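Local coordinates for periplasmic binding protein component of an ABC type zinc uptake transporter (Synechocystis sp., PDB 2OV3) that binds zinc in the periplasm and probably delivers it to the membrane components of an ABC-type uptake transporter, at residues G21-V26 / P125-Q130. Residues are numbered along the deposited sequence; the frame is centred on the assembly and turned at random.
Sequences GDLVRV and PDNRDQ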
ATOM      1  N   GLY A  21      -2.924   6.085 -19.432  1.00 21.73           N
ATOM      2  CA  GLY A  21      -2.734   5.350 -20.668  1.00 22.38           C
ATOM      3  C   GLY A  21      -1.413   5.714 -21.310  1.00 24.00           C
ATOM      4  O   GLY A  21      -0.404   5.844 -20.618  1.00 23.32           O
ATOM      5  N   ASP A  22      -1.423   5.895 -22.631  1.00 25.67           N
ATOM      6  CA  ASP A  22      -0.211   6.247 -23.380  1.00 25.66           C
ATOM      7  C   ASP A  22       0.075   7.742 -23.338  1.00 25.42           C
ATOM      8  O   ASP A  22       0.956   8.232 -24.046  1.00 25.51           O
ATOM      9  CB  ASP A  22      -0.323   5.759 -24.835  1.00 26.18           C
ATOM     10  CG  ASP A  22      -1.532   6.336 -25.572  1.00 28.97           C
ATOM     11  OD1 ASP A  22      -1.903   5.780 -26.635  1.00 29.85           O
ATOM     12  OD2 ASP A  22      -2.111   7.342 -25.104  1.00 30.23           O
ATOM     13  N   LEU A  23      -0.678   8.458 -22.503  1.00 23.62           N
ATOM     14  CA  LEU A  23      -0.502   9.909 -22.353  1.00 20.90           C
ATOM     15  C   LEU A  23       0.484  10.231 -21.239  1.00 20.05           C
ATOM     16  O   LEU A  23       0.835  11.392 -21.014  1.00 18.57           O
ATOM     17  CB  LEU A  23      -1.834  10.588 -22.044  1.00 20.76           C
ATOM     18  CG  LEU A  23      -2.963  10.394 -23.057  1.00 21.36           C
ATOM     19  CD1 LEU A  23      -4.160  11.228 -22.617  1.00 20.39           C
ATOM     20  CD2 LEU A  23      -2.491  10.820 -24.447  1.00 18.89           C
ATOM     21  N   VAL A  24       0.915   9.194 -20.531  1.00 18.99           N
ATOM     22  CA  VAL A  24       1.870   9.377 -19.460  1.00 18.02           C
ATOM     23  C   VAL A  24       2.983   8.365 -19.569  1.00 18.03           C
ATOM     24  O   VAL A  24       2.805   7.284 -20.127  1.00 17.66           O
ATOM     25  CB  VAL A  24       1.213   9.230 -18.040  1.00 18.37           C
ATOM     26  CG1 VAL A  24      -0.021  10.128 -17.926  1.00 17.64           C
ATOM     27  CG2 VAL A  24       0.845   7.772 -17.767  1.00 15.91           C
ATOM     28  N   ARG A  25       4.137   8.751 -19.039  1.00 19.14           N
ATOM     29  CA  ARG A  25       5.326   7.907 -18.989  1.00 19.99           C
ATOM     30  C   ARG A  25       5.685   7.987 -17.511  1.00 18.78           C
ATOM     31  O   ARG A  25       6.243   8.986 -17.048  1.00 18.52           O
ATOM     32  CB  ARG A  25       6.456   8.487 -19.850  1.00 21.55           C
ATOM     33  CG  ARG A  25       7.674   7.573 -19.936  1.00 25.70           C
ATOM     34  CD  ARG A  25       8.674   8.037 -20.997  1.00 32.58           C
ATOM     35  NE  ARG A  25       8.020   8.252 -22.290  1.00 36.81           N
ATOM     36  CZ  ARG A  25       8.661   8.508 -23.425  1.00 40.43           C
ATOM     37  NH1 ARG A  25       9.989   8.581 -23.441  1.00 42.43           N
ATOM     38  NH2 ARG A  25       7.968   8.704 -24.542  1.00 41.47           N
ATOM     39  N   VAL A  26       5.326   6.939 -16.777  1.00 17.94           N
ATOM     40  CA  VAL A  26       5.551   6.873 -15.336  1.00 17.33           C
ATOM     41  C   VAL A  26       6.934   6.377 -14.911  1.00 16.91           C
ATOM     42  O   VAL A  26       7.469   5.437 -15.497  1.00 17.12           O
ATOM     43  CB  VAL A  26       4.504   5.937 -14.648  1.00 17.50           C
ATOM     44  CG1 VAL A  26       4.681   5.975 -13.130  1.00 17.35           C
ATOM     45  CG2 VAL A  26       3.080   6.344 -15.028  1.00 18.91           C
ATOM     46  N   PRO A 125      -5.096  19.622 -20.511  1.00 31.15           N
ATOM     47  CA  PRO A 125      -6.527  19.829 -20.782  1.00 30.65           C
ATOM     48  C   PRO A 125      -7.073  19.170 -22.045  1.00 30.73           C
ATOM     49  O   PRO A 125      -8.198  18.667 -22.058  1.00 30.37           O
ATOM     50  CB  PRO A 125      -6.648  21.348 -20.858  1.00 29.59           C
ATOM     51  CG  PRO A 125      -5.500  21.835 -20.052  1.00 29.60           C
ATOM     52  CD  PRO A 125      -4.393  20.915 -20.449  1.00 30.12           C
ATOM     53  N   ASP A 126      -6.286  19.196 -23.115  1.00 30.48           N
ATOM     54  CA  ASP A 126      -6.733  18.615 -24.369  1.00 31.09           C
ATOM     55  C   ASP A 126      -7.281  17.204 -24.188  1.00 30.92           C
ATOM     56  O   ASP A 126      -8.272  16.821 -24.814  1.00 30.69           O
ATOM     57  CB  ASP A 126      -5.597  18.594 -25.402  1.00 32.70           C
ATOM     58  CG  ASP A 126      -5.085  19.986 -25.745  1.00 35.01           C
ATOM     59  OD1 ASP A 126      -5.880  20.950 -25.676  1.00 34.96           O
ATOM     60  OD2 ASP A 126      -3.886  20.109 -26.095  1.00 35.23           O
ATOM     61  N   ASN A 127      -6.651  16.437 -23.309  1.00 30.61           N
ATOM     62  CA  ASN A 127      -7.063  15.063 -23.084  1.00 29.25           C
ATOM     63  C   ASN A 127      -7.912  14.853 -21.835  1.00 29.17           C
ATOM     64  O   ASN A 127      -8.110  13.724 -21.382  1.00 27.35           O
ATOM     65  CB  ASN A 127      -5.814  14.197 -23.062  1.00 28.73           C
ATOM     66  CG  ASN A 127      -5.006  14.347 -24.331  1.00 28.72           C
ATOM     67  OD1 ASN A 127      -5.527  14.158 -25.429  1.00 28.97           O
ATOM     68  ND2 ASN A 127      -3.737  14.696 -24.194  1.00 27.44           N
ATOM     69  N   ARG A 128      -8.424  15.949 -21.296  1.00 30.13           N
ATOM     70  CA  ARG A 128      -9.271  15.894 -20.120  1.00 31.03           C
ATOM     71  C   ARG A 128     -10.284  14.761 -20.233  1.00 29.97           C
ATOM     72  O   ARG A 128     -10.552  14.073 -19.252  1.00 32.04           O
ATOM     73  CB  ARG A 128     -10.008  17.216 -19.950  1.00 34.23           C
ATOM     74  CG  ARG A 128     -10.954  17.246 -18.766  1.00 38.99           C
ATOM     75  CD  ARG A 128     -11.778  18.515 -18.780  1.00 43.67           C
ATOM     76  NE  ARG A 128     -12.418  18.777 -17.497  1.00 49.14           N
ATOM     77  CZ  ARG A 128     -11.760  19.053 -16.373  1.00 51.01           C
ATOM     78  NH1 ARG A 128     -10.431  19.102 -16.371  1.00 51.88           N
ATOM     79  NH2 ARG A 128     -12.433  19.296 -15.251  1.00 50.46           N
ATOM     80  N   ASP A 129     -10.838  14.560 -21.427  1.00 28.11           N
ATOM     81  CA  ASP A 129     -11.824  13.505 -21.630  1.00 27.53           C
ATOM     82  C   ASP A 129     -11.282  12.098 -21.402  1.00 27.75           C
ATOM     83  O   ASP A 129     -11.923  11.296 -20.722  1.00 28.37           O
ATOM     84  CB  ASP A 129     -12.442  13.592 -23.037  1.00 27.13           C
ATOM     85  CG  ASP A 129     -11.430  13.346 -24.152  1.00 26.39           C
ATOM     86  OD1 ASP A 129     -10.445  14.106 -24.228  1.00 27.39           O
ATOM     87  OD2 ASP A 129     -11.628  12.404 -24.955  1.00 22.92           O
ATOM     88  N   GLN A 130     -10.115  11.794 -21.973  1.00 26.85           N
ATOM     89  CA  GLN A 130      -9.523  10.463 -21.816  1.00 26.17           C
ATOM     90  C   GLN A 130      -9.268  10.164 -20.336  1.00 26.23           C
ATOM     91  O   GLN A 130      -9.488   9.045 -19.870  1.00 23.47           O
ATOM     92  CB  GLN A 130      -8.223  10.340 -22.626  1.00 23.92           C
ATOM     93  CG  GLN A 130      -8.406  10.640 -24.109  1.00 24.87           C
ATOM     94  CD  GLN A 130      -7.253  10.162 -24.999  1.00 25.03           C
ATOM     95  OE1 GLN A 130      -7.082  10.658 -26.116  1.00 26.20           O
ATOM     96  NE2 GLN A 130      -6.476   9.194 -24.518  1.00 22.61           N
TER
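Leu23 points its CD1 methyl between the side chains of Asn127 and Gln130, with CD2 farther off. The fold is that of a cluster 9 solute-binding protein, in which two sheet-bearing lobes are bridged by a long helix. That backbone helix is 128-153, and this contact lies at its N-terminal end. Leu23 sits in the short 3-10 turn between helix 10-20 and strand 24-28, an outermost strand of its parallel sheet. The contact therefore joins one lobe to the start of the bridging helix, at the surface and away from the zinc site.

Leu23 does the touching mainly with CD1. Its CG stands anti to the carbonyl carbon (chi1 -58°), and CD1 is anti to CA (chi2 -176°), which carries this methyl out toward the start of helix 128-153. Leu23 CD1 meets Asn127 CB at 3.4 Å. Leu23 CD1 also lies 3.6 Å from Gln130 NE2. Leu23 CD2 is more distant, 4.1 Å from Asn127 ND2. The Leu23 and Gln130 side chains cross at about a right angle. No hydrogen bond links the two segments, so the junction rests on van der Waals contact.

Asn127 occupies the N-cap position of the helix, but its side chain makes no capping bond. Its ND2 instead bonds to Asp124 OD2, which gives the amide a polar partner while its CB and CG lie against the leucine. On the other segment, Leu23 is joined to the sheet by backbone hydrogen bonding with Met3. Three residues on from Asn127, almost one turn, the extended Gln130 chain brings its amide to the leucine, with Gln130 NE2 4.0 Å from Leu23 CG.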